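Local structure of probable sugar ABC transporter, sugar-binding protein (Streptococcus pneumoniae, 2W7Y) at residues 279-284 and 373-378; 267-272 and 291-296; 340-345 and 358-363. The protein binds the blood group A-trisaccharide, probably as the extracellular sugar-capturing component of an ABC transporter. All coordinates share one frame; numbering follows the deposited sequence.

Interaction 1 (279-284 and 373-378); sequences NGVWAS and QAITQV. With GAL (beta-D-galactopyranose), chain C; A2G (2-acetamido-2-deoxy-alpha-D-galactopyranose), chain B.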
loop_
_atom_site.group_PDB
_atom_site.type_symbol
_atom_site.label_atom_id
_atom_site.label_comp_id
_atom_site.label_asym_id
_atom_site.label_seq_id
_atom_site.Cartn_x
_atom_site.Cartn_y
_atom_site.Cartn_z
ATOM N N ASN A 279 0.970 -4.606 -7.491
ATOM C CA ASN A 279 0.692 -3.241 -7.045
ATOM C C ASN A 279 -0.811 -3.025 -6.854
ATOM O O ASN A 279 -1.621 -3.822 -7.329
ATOM C CB ASN A 279 1.284 -2.208 -8.009
ATOM C CG ASN A 279 1.542 -0.860 -7.345
ATOM O OD1 ASN A 279 1.466 -0.735 -6.120
ATOM N ND2 ASN A 279 1.844 0.155 -8.152
ATOM N N GLY A 280 -1.171 -1.952 -6.148
ATOM C CA GLY A 280 -2.562 -1.683 -5.793
ATOM C C GLY A 280 -3.435 -1.159 -6.916
ATOM O O GLY A 280 -2.976 -0.995 -8.046
ATOM N N VAL A 281 -4.698 -0.895 -6.590
ATOM C CA VAL A 281 -5.688 -0.425 -7.563
ATOM C C VAL A 281 -5.324 0.941 -8.149
ATOM O O VAL A 281 -5.691 1.259 -9.281
ATOM C CB VAL A 281 -7.133 -0.394 -6.968
ATOM C CG1 VAL A 281 -7.575 -1.788 -6.543
ATOM C CG2 VAL A 281 -7.244 0.586 -5.797
ATOM N N TRP A 282 -4.582 1.728 -7.369
ATOM C CA TRP A 282 -4.151 3.070 -7.749
ATOM C C TRP A 282 -3.242 3.089 -8.983
ATOM O O TRP A 282 -2.988 4.151 -9.549
ATOM C CB TRP A 282 -3.459 3.745 -6.561
ATOM C CG TRP A 282 -2.312 2.943 -5.991
ATOM C CD1 TRP A 282 -1.017 2.953 -6.420
ATOM C CD2 TRP A 282 -2.365 2.015 -4.896
ATOM N NE1 TRP A 282 -0.260 2.098 -5.660
ATOM C CE2 TRP A 282 -1.061 1.503 -4.721
ATOM C CE3 TRP A 282 -3.385 1.568 -4.044
ATOM C CZ2 TRP A 282 -0.749 0.574 -3.725
ATOM C CZ3 TRP A 282 -3.072 0.643 -3.056
ATOM C CH2 TRP A 282 -1.767 0.156 -2.907
ATOM N N ALA A 283 -2.771 1.912 -9.396
ATOM C CA ALA A 283 -1.938 1.757 -10.593
ATOM C C ALA A 283 -2.725 1.886 -11.899
ATOM O O ALA A 283 -2.136 1.966 -12.979
ATOM C CB ALA A 283 -1.205 0.421 -10.553
ATOM N N SER A 284 -4.051 1.919 -11.782
ATOM C CA SER A 284 -4.978 1.895 -12.919
ATOM C C SER A 284 -4.719 2.922 -14.018
ATOM O O SER A 284 -4.838 2.599 -15.200
ATOM C CB SER A 284 -6.413 2.031 -12.420
ATOM O OG SER A 284 -6.795 0.873 -11.716
ATOM N N GLN A 373 -13.140 -2.228 -11.626
ATOM C CA GLN A 373 -12.975 -3.674 -11.776
ATOM C C GLN A 373 -11.998 -4.220 -10.741
ATOM O O GLN A 373 -12.265 -5.237 -10.102
ATOM C CB GLN A 373 -12.496 -4.028 -13.192
ATOM C CG GLN A 373 -12.624 -5.514 -13.520
ATOM C CD GLN A 373 -11.759 -5.970 -14.687
ATOM O OE1 GLN A 373 -11.234 -5.161 -15.459
ATOM N NE2 GLN A 373 -11.613 -7.283 -14.823
ATOM N N ALA A 374 -10.873 -3.527 -10.576
ATOM C CA ALA A 374 -9.852 -3.901 -9.601
ATOM C C ALA A 374 -10.365 -3.814 -8.161
ATOM O O ALA A 374 -10.090 -4.700 -7.349
ATOM C CB ALA A 374 -8.602 -3.045 -9.789
ATOM N N ILE A 375 -11.112 -2.756 -7.850
ATOM C CA ILE A 375 -11.711 -2.600 -6.516
ATOM C C ILE A 375 -12.742 -3.699 -6.207
ATOM O O ILE A 375 -12.713 -4.286 -5.124
ATOM C CB ILE A 375 -12.320 -1.181 -6.305
ATOM C CG1 ILE A 375 -11.219 -0.111 -6.329
ATOM C CG2 ILE A 375 -13.086 -1.112 -4.984
ATOM C CD1 ILE A 375 -11.741 1.314 -6.464
ATOM N N THR A 376 -13.629 -3.977 -7.165
ATOM C CA THR A 376 -14.663 -5.016 -7.019
ATOM C C THR A 376 -14.069 -6.408 -6.744
ATOM O O THR A 376 -14.644 -7.188 -5.982
ATOM C CB THR A 376 -15.628 -5.040 -8.244
ATOM O OG1 THR A 376 -16.365 -3.813 -8.289
ATOM C CG2 THR A 376 -16.625 -6.192 -8.174
ATOM N N GLN A 377 -12.920 -6.702 -7.351
ATOM C CA GLN A 377 -12.220 -7.968 -7.117
ATOM C C GLN A 377 -11.768 -8.135 -5.665
ATOM O O GLN A 377 -11.938 -9.211 -5.087
ATOM C CB GLN A 377 -11.021 -8.105 -8.051
ATOM C CG GLN A 377 -11.386 -8.398 -9.498
ATOM C CD GLN A 377 -10.165 -8.481 -10.384
ATOM O OE1 GLN A 377 -9.069 -8.100 -9.978
ATOM N NE2 GLN A 377 -10.345 -8.984 -11.600
ATOM N N VAL A 378 -11.200 -7.070 -5.094
ATOM C CA VAL A 378 -10.724 -7.063 -3.711
ATOM C C VAL A 378 -11.903 -7.114 -2.737
ATOM O O VAL A 378 -11.857 -7.829 -1.732
ATOM C CB VAL A 378 -9.827 -5.827 -3.411
ATOM C CG1 VAL A 378 -9.407 -5.793 -1.943
ATOM C CG2 VAL A 378 -8.601 -5.808 -4.317
HETATM C C1 GAL C . -0.022 6.581 -3.536
HETATM C C2 GAL C . 1.211 5.859 -2.990
HETATM C C3 GAL C . 0.962 4.351 -2.902
HETATM C C4 GAL C . -0.373 4.029 -2.222
HETATM C C5 GAL C . -1.490 4.820 -2.917
HETATM C C6 GAL C . -2.886 4.580 -2.335
HETATM O O1 GAL C . 0.140 7.968 -3.343
HETATM O O2 GAL C . 2.295 6.130 -3.854
HETATM O O3 GAL C . 2.034 3.726 -2.234
HETATM O O4 GAL C . -0.281 4.350 -0.853
HETATM O O5 GAL C . -1.198 6.203 -2.853
HETATM O O6 GAL C . -3.855 4.911 -3.312
HETATM O O5 A2G B . 2.578 2.079 -3.874
HETATM C C1 A2G B . 2.452 2.485 -2.484
HETATM C C2 A2G B . 3.681 1.986 -1.741
HETATM N N2 A2G B . 3.652 2.390 -0.335
HETATM C C3 A2G B . 4.942 2.589 -2.374
HETATM O O3 A2G B . 6.100 2.207 -1.629
HETATM C C4 A2G B . 5.055 2.177 -3.843
HETATM O O4 A2G B . 5.231 0.758 -3.946
HETATM C C5 A2G B . 3.772 2.598 -4.571
HETATM C C6 A2G B . 3.769 2.145 -6.029
HETATM O O6 A2G B . 2.499 2.465 -6.601
HETATM C C7 A2G B . 3.793 1.513 0.652
HETATM O O7 A2G B . 3.928 0.299 0.498
HETATM C C8 A2G B . 3.760 2.132 2.046
#
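Val281 and Ala374 bring their CA atoms to 5.8 Å where the 3-10 turn 281-283 abuts helix 366-379. Val281 does the touching with CG1, which lies beside its backbone N and anti to the carbonyl carbon (chi1 -61°): CG1 meets Ala374 CB at 3.6 Å and Ile375 CG1 at 4.0 Å, the valine and isoleucine side chains crossing at about a right angle. The turn is fastened internally, since Val281 O accepts from Ser284 N and, in the carbonyl plane, from Ser284 OG at 2.7 Å. Trp282 meets both sugars. Galactose C5 stands 3.5 Å above one indole face, a CH-pi contact offset toward the rim, while Gly280 CA backs the opposite face at 3.4 Å. The O6 of A2G (N-acetylgalactosamine) lies in plane at the indole edge, accepting hydrogen bonds from Trp282 NE1 (2.9 Å, N-H...O 149°) and from Asn279 ND2 (2.9 Å, 163°). Glu205 and Arg209 also bond the N-acetylgalactosamine, and Tyr46 the galactose. Between the segments the contact is thus purely apolar, while the Val281 backbone is also bonded to Thr158 of strand 157-164; a CH-pi contact and two N-H donors converging on one hydroxyl read the sugar.

Interaction 2 (267-272 and 291-296); sequences KDFQEG and PSLAPG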
loop_
_atom_site.group_PDB
_atom_site.type_symbol
_atom_site.label_atom_id
_atom_site.label_comp_id
_atom_site.label_asym_id
_atom_site.label_seq_id
_atom_site.Cartn_x
_atom_site.Cartn_y
_atom_site.Cartn_z
ATOM N N LYS A 267 7.181 0.358 -15.303
ATOM C CA LYS A 267 7.551 0.640 -16.689
ATOM C C LYS A 267 7.674 -0.647 -17.509
ATOM O O LYS A 267 7.072 -0.757 -18.578
ATOM C CB LYS A 267 8.856 1.440 -16.727
ATOM C CG LYS A 267 9.127 2.166 -18.031
ATOM C CD LYS A 267 10.178 3.260 -17.825
ATOM C CE LYS A 267 10.717 3.790 -19.141
ATOM N NZ LYS A 267 11.718 2.865 -19.752
ATOM N N ASP A 268 8.434 -1.613 -16.984
ATOM C CA ASP A 268 8.643 -2.915 -17.631
ATOM C C ASP A 268 7.329 -3.605 -17.941
ATOM O O ASP A 268 7.154 -4.158 -19.026
ATOM C CB ASP A 268 9.487 -3.833 -16.741
ATOM C CG ASP A 268 10.977 -3.599 -16.891
ATOM O OD1 ASP A 268 11.389 -2.788 -17.752
ATOM O OD2 ASP A 268 11.740 -4.243 -16.143
ATOM N N PHE A 269 6.413 -3.557 -16.975
ATOM C CA PHE A 269 5.107 -4.188 -17.089
ATOM C C PHE A 269 4.238 -3.517 -18.151
ATOM O O PHE A 269 3.586 -4.202 -18.939
ATOM C CB PHE A 269 4.404 -4.199 -15.728
ATOM C CG PHE A 269 3.127 -4.982 -15.716
ATOM C CD1 PHE A 269 3.137 -6.364 -15.896
ATOM C CD2 PHE A 269 1.913 -4.343 -15.519
ATOM C CE1 PHE A 269 1.953 -7.088 -15.887
ATOM C CE2 PHE A 269 0.729 -5.062 -15.505
ATOM C CZ PHE A 269 0.749 -6.435 -15.694
ATOM N N GLN A 270 4.250 -2.184 -18.166
ATOM C CA GLN A 270 3.562 -1.380 -19.183
ATOM C C GLN A 270 4.072 -1.680 -20.589
ATOM O O GLN A 270 3.324 -1.572 -21.562
ATOM C CB GLN A 270 3.748 0.116 -18.900
ATOM C CG GLN A 270 3.047 0.623 -17.647
ATOM C CD GLN A 270 3.393 2.066 -17.304
ATOM O OE1 GLN A 270 3.642 2.397 -16.140
ATOM N NE2 GLN A 270 3.405 2.929 -18.311
ATOM N N GLU A 271 5.348 -2.051 -20.681
ATOM C CA GLU A 271 6.008 -2.307 -21.957
ATOM C C GLU A 271 5.979 -3.786 -22.352
ATOM O O GLU A 271 6.522 -4.167 -23.387
ATOM C CB GLU A 271 7.447 -1.778 -21.926
ATOM C CG GLU A 271 7.547 -0.252 -21.835
ATOM C CD GLU A 271 8.977 0.262 -21.714
ATOM O OE1 GLU A 271 9.904 -0.540 -21.456
ATOM O OE2 GLU A 271 9.175 1.487 -21.876
ATOM N N GLY A 272 5.347 -4.612 -21.522
ATOM C CA GLY A 272 5.200 -6.038 -21.808
ATOM C C GLY A 272 6.453 -6.860 -21.583
ATOM O O GLY A 272 6.651 -7.889 -22.232
ATOM N N PRO A 291 -3.958 -2.126 -23.011
ATOM C CA PRO A 291 -5.180 -2.906 -22.788
ATOM C C PRO A 291 -4.931 -4.411 -22.592
ATOM O O PRO A 291 -5.871 -5.157 -22.306
ATOM C CB PRO A 291 -6.014 -2.643 -24.057
ATOM C CG PRO A 291 -5.225 -1.647 -24.888
ATOM C CD PRO A 291 -3.809 -1.738 -24.425
ATOM N N SER A 292 -3.673 -4.840 -22.730
ATOM C CA SER A 292 -3.288 -6.240 -22.537
ATOM C C SER A 292 -3.266 -6.648 -21.069
ATOM O O SER A 292 -3.316 -7.833 -20.747
ATOM C CB SER A 292 -1.917 -6.516 -23.161
ATOM O OG SER A 292 -1.978 -6.465 -24.576
ATOM N N LEU A 293 -3.186 -5.670 -20.177
ATOM C CA LEU A 293 -3.027 -5.968 -18.764
ATOM C C LEU A 293 -4.310 -5.780 -17.941
ATOM O O LEU A 293 -5.092 -4.848 -18.164
ATOM C CB LEU A 293 -1.817 -5.223 -18.174
ATOM C CG LEU A 293 -1.556 -3.811 -18.687
ATOM C CD1 LEU A 293 -2.467 -2.916 -17.925
ATOM C CD2 LEU A 293 -0.110 -3.359 -18.520
ATOM N N ALA A 294 -4.520 -6.697 -17.006
ATOM C CA ALA A 294 -5.784 -6.806 -16.307
ATOM C C ALA A 294 -5.599 -6.978 -14.794
ATOM O O ALA A 294 -4.554 -7.450 -14.337
ATOM C CB ALA A 294 -6.593 -7.961 -16.889
ATOM N N PRO A 295 -6.608 -6.568 -14.006
ATOM C CA PRO A 295 -6.540 -6.833 -12.570
ATOM C C PRO A 295 -6.844 -8.290 -12.205
ATOM O O PRO A 295 -7.651 -8.949 -12.860
ATOM C CB PRO A 295 -7.606 -5.902 -11.989
ATOM C CG PRO A 295 -8.571 -5.681 -13.090
ATOM C CD PRO A 295 -7.820 -5.812 -14.382
ATOM N N GLY A 296 -6.179 -8.773 -11.162
ATOM C CA GLY A 296 -6.496 -10.050 -10.552
ATOM C C GLY A 296 -6.167 -9.969 -9.080
ATOM O O GLY A 296 -5.763 -8.918 -8.589
#
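Phe269, whose ring meets Leu293 across the contact, accepts at its carbonyl O a bond of 3.2 Å from Gly272 N. That bond belongs to the Schellman motif ending helix 262-270, in which Gly272 has a positive phi (76°); Gln270 O is in turn held by Asn290 ND2. Across to strand 293-296 everything is apolar. The Phe269 ring is carried with CG anti to the backbone N (chi1 -173°), and its CE2 corner reaches Leu293 CD2 at 3.6 Å and Leu293 CB at 3.7 Å. The neighbouring CZ stays 3.8 Å from Leu293 CB, so the leucine straddles this side of the ring and approaches it obliquely. Leu293 CD2 also lies 4.2 Å from Gln270 CA, touching the helix backbone itself. Met287 touches both Phe269 and Leu293, and the rings of Phe269 and Phe277 meet with planes about 30° apart. Strand 293-296 pairs with strand 157-164, so the contact seats the last turn of the helix against the sheet. With no polar bond between the segments, their mutual adhesion rests on dispersion and burial of carbon surface.

Interaction 3 (340-345 and 358-363); sequences VIFEKV and ELSEKS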
loop_
_atom_site.group_PDB
_atom_site.type_symbol
_atom_site.label_atom_id
_atom_site.label_comp_id
_atom_site.label_asym_id
_atom_site.label_seq_id
_atom_site.Cartn_x
_atom_site.Cartn_y
_atom_site.Cartn_z
ATOM N N VAL A 340 -12.922 13.539 -6.567
ATOM C CA VAL A 340 -11.695 13.819 -7.317
ATOM C C VAL A 340 -10.670 12.706 -7.088
ATOM O O VAL A 340 -9.978 12.302 -8.021
ATOM C CB VAL A 340 -11.096 15.206 -6.954
ATOM C CG1 VAL A 340 -9.803 15.461 -7.720
ATOM C CG2 VAL A 340 -12.107 16.315 -7.233
ATOM N N ILE A 341 -10.593 12.210 -5.850
ATOM C CA ILE A 341 -9.719 11.081 -5.507
ATOM C C ILE A 341 -10.027 9.846 -6.359
ATOM O O ILE A 341 -9.112 9.151 -6.772
ATOM C CB ILE A 341 -9.757 10.723 -3.979
ATOM C CG1 ILE A 341 -9.210 11.873 -3.108
ATOM C CG2 ILE A 341 -9.019 9.413 -3.697
ATOM C CD1 ILE A 341 -7.717 12.194 -3.274
ATOM N N PHE A 342 -11.303 9.586 -6.634
ATOM C CA PHE A 342 -11.681 8.464 -7.498
ATOM C C PHE A 342 -11.556 8.755 -9.000
ATOM O O PHE A 342 -11.004 7.944 -9.739
ATOM C CB PHE A 342 -13.088 7.945 -7.161
ATOM C CG PHE A 342 -13.502 6.751 -7.978
ATOM C CD1 PHE A 342 -12.894 5.515 -7.787
ATOM C CD2 PHE A 342 -14.490 6.865 -8.950
ATOM C CE1 PHE A 342 -13.263 4.416 -8.551
ATOM C CE2 PHE A 342 -14.868 5.768 -9.713
ATOM C CZ PHE A 342 -14.253 4.543 -9.516
ATOM N N GLU A 343 -12.059 9.908 -9.440
ATOM C CA GLU A 343 -12.188 10.215 -10.875
ATOM C C GLU A 343 -10.923 10.757 -11.553
ATOM O O GLU A 343 -10.613 10.367 -12.678
ATOM C CB GLU A 343 -13.355 11.178 -11.121
ATOM C CG GLU A 343 -14.733 10.605 -10.816
ATOM C CD GLU A 343 -15.862 11.506 -11.286
ATOM O OE1 GLU A 343 -16.907 10.971 -11.715
ATOM O OE2 GLU A 343 -15.712 12.748 -11.234
ATOM N N LYS A 344 -10.221 11.674 -10.886
ATOM C CA LYS A 344 -9.008 12.285 -11.438
ATOM C C LYS A 344 -7.758 11.537 -10.989
ATOM O O LYS A 344 -6.930 11.134 -11.810
ATOM C CB LYS A 344 -8.915 13.763 -11.049
ATOM C CG LYS A 344 -9.447 14.728 -12.096
ATOM C CD LYS A 344 -10.965 14.778 -12.113
ATOM C CE LYS A 344 -11.476 15.487 -13.357
ATOM N NZ LYS A 344 -11.115 14.754 -14.607
ATOM N N VAL A 345 -7.621 11.383 -9.677
ATOM C CA VAL A 345 -6.654 10.470 -9.097
ATOM C C VAL A 345 -7.287 9.104 -9.298
ATOM O O VAL A 345 -8.457 8.913 -8.984
ATOM C CB VAL A 345 -6.469 10.743 -7.581
ATOM C CG1 VAL A 345 -5.424 9.811 -6.980
ATOM C CG2 VAL A 345 -6.128 12.215 -7.329
ATOM N N GLU A 358 -21.167 2.961 -9.180
ATOM C CA GLU A 358 -22.006 3.851 -9.979
ATOM C C GLU A 358 -21.166 4.846 -10.781
ATOM O O GLU A 358 -21.493 5.157 -11.928
ATOM C CB GLU A 358 -23.009 4.579 -9.080
ATOM C CG GLU A 358 -23.892 5.603 -9.783
ATOM C CD GLU A 358 -25.192 5.855 -9.037
ATOM O OE1 GLU A 358 -25.239 6.799 -8.216
ATOM O OE2 GLU A 358 -26.163 5.100 -9.267
ATOM N N LEU A 359 -20.089 5.341 -10.175
ATOM C CA LEU A 359 -19.157 6.229 -10.870
ATOM C C LEU A 359 -18.413 5.500 -11.994
ATOM O O LEU A 359 -18.200 6.063 -13.069
ATOM C CB LEU A 359 -18.189 6.894 -9.883
ATOM C CG LEU A 359 -18.530 8.303 -9.373
ATOM C CD1 LEU A 359 -20.014 8.499 -9.026
ATOM C CD2 LEU A 359 -17.646 8.670 -8.196
ATOM N N SER A 360 -18.038 4.246 -11.743
ATOM C CA SER A 360 -17.477 3.372 -12.780
ATOM C C SER A 360 -18.501 3.082 -13.875
ATOM O O SER A 360 -18.152 3.100 -15.056
ATOM C CB SER A 360 -16.978 2.055 -12.182
ATOM O OG SER A 360 -15.920 2.273 -11.270
ATOM N N GLU A 361 -19.747 2.809 -13.466
ATOM C CA GLU A 361 -20.889 2.631 -14.372
ATOM C C GLU A 361 -20.942 3.753 -15.406
ATOM O O GLU A 361 -20.868 3.507 -16.609
ATOM C CB GLU A 361 -22.226 2.660 -13.598
ATOM C CG GLU A 361 -22.720 1.373 -12.914
ATOM C CD GLU A 361 -24.160 1.527 -12.364
ATOM O OE1 GLU A 361 -25.001 2.084 -13.085
ATOM O OE2 GLU A 361 -24.459 1.111 -11.225
ATOM N N LYS A 362 -21.058 4.982 -14.905
ATOM C CA LYS A 362 -21.384 6.160 -15.711
ATOM C C LYS A 362 -20.172 6.857 -16.342
ATOM O O LYS A 362 -20.308 7.942 -16.921
ATOM C CB LYS A 362 -22.182 7.158 -14.861
ATOM C CG LYS A 362 -23.604 6.713 -14.532
ATOM C CD LYS A 362 -24.320 7.681 -13.578
ATOM C CE LYS A 362 -24.494 9.088 -14.169
ATOM N NZ LYS A 362 -25.269 9.109 -15.446
ATOM N N SER A 363 -18.998 6.237 -16.236
ATOM C CA SER A 363 -17.770 6.808 -16.798
ATOM C C SER A 363 -17.433 6.244 -18.176
ATOM O O SER A 363 -17.681 5.068 -18.453
ATOM C CB SER A 363 -16.589 6.599 -15.847
ATOM O OG SER A 363 -15.399 7.153 -16.381
#
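The phenyl ring of Phe342 presents its edge to Ser360, whose OG lies in the ring plane 3.3 Å from Phe342 CZ, while Leu359 comes to the same ring obliquely. Leu359 CB is 3.5 Å from Phe342 CE2, and Leu359 CD2 is 3.7 Å from Phe342 CD2; the two side chains run alongside each other with opposite headings, so the contact follows one side of the ring. Phe342 reaches across because CG stands anti to its backbone N (chi1 -177°). Around the same ring, Pro349 and the Thr368, Leu371 and Ile375 side chains of helix 366-379 complete a pocket that buries it. Glu343, extended beyond CG, crosses Leu359 at about a right angle and sets OE1 3.9 Å from Leu359 CG, at the partly exposed margin of the contact. Ser360 OG has its principal polar partner in Val356 O, one turn back in its own helix, and a weak one in Thr368 O. No hydrogen bond spans the segments, which bring helices 335-343 and 356-361 together. The hydroxyl meets the ring's C-H rim, an orientation consistent with a weak electrostatic attraction between oxygen and the slightly positive ring edge. The chemistry is therefore graded: a buried phenyl ring on the inside, with partly exposed leucine carbon against it, a hydroxyl occupied within its own helix, and a carboxylate at the margin.

How the interactions relate
Following the chain from the N terminus, interaction 2 opens at 267-272 and interaction 1 at 279-284, before 291-296 closes interaction 2; the two therefore cross. The longer loop of interaction 1, with 88 residues between its segments, then encloses the whole of interaction 3, which opens at 340-345 and closes at 358-363, ahead of closure at 373-378. Helix 366-379 is common ground: Gln377 NE2 probably donates to Pro295 O (3.0 Å) of interaction 2, and Ile375 CD1 packs on Phe342 CE1 (4.0 Å) of interaction 3. Interactions 2 and 3 do not touch, their nearest atoms being about 11 Å apart. Together the contacts link helix 262-270, the sheet containing 293-296, the glycan-binding turn and helices 335-343 and 356-361.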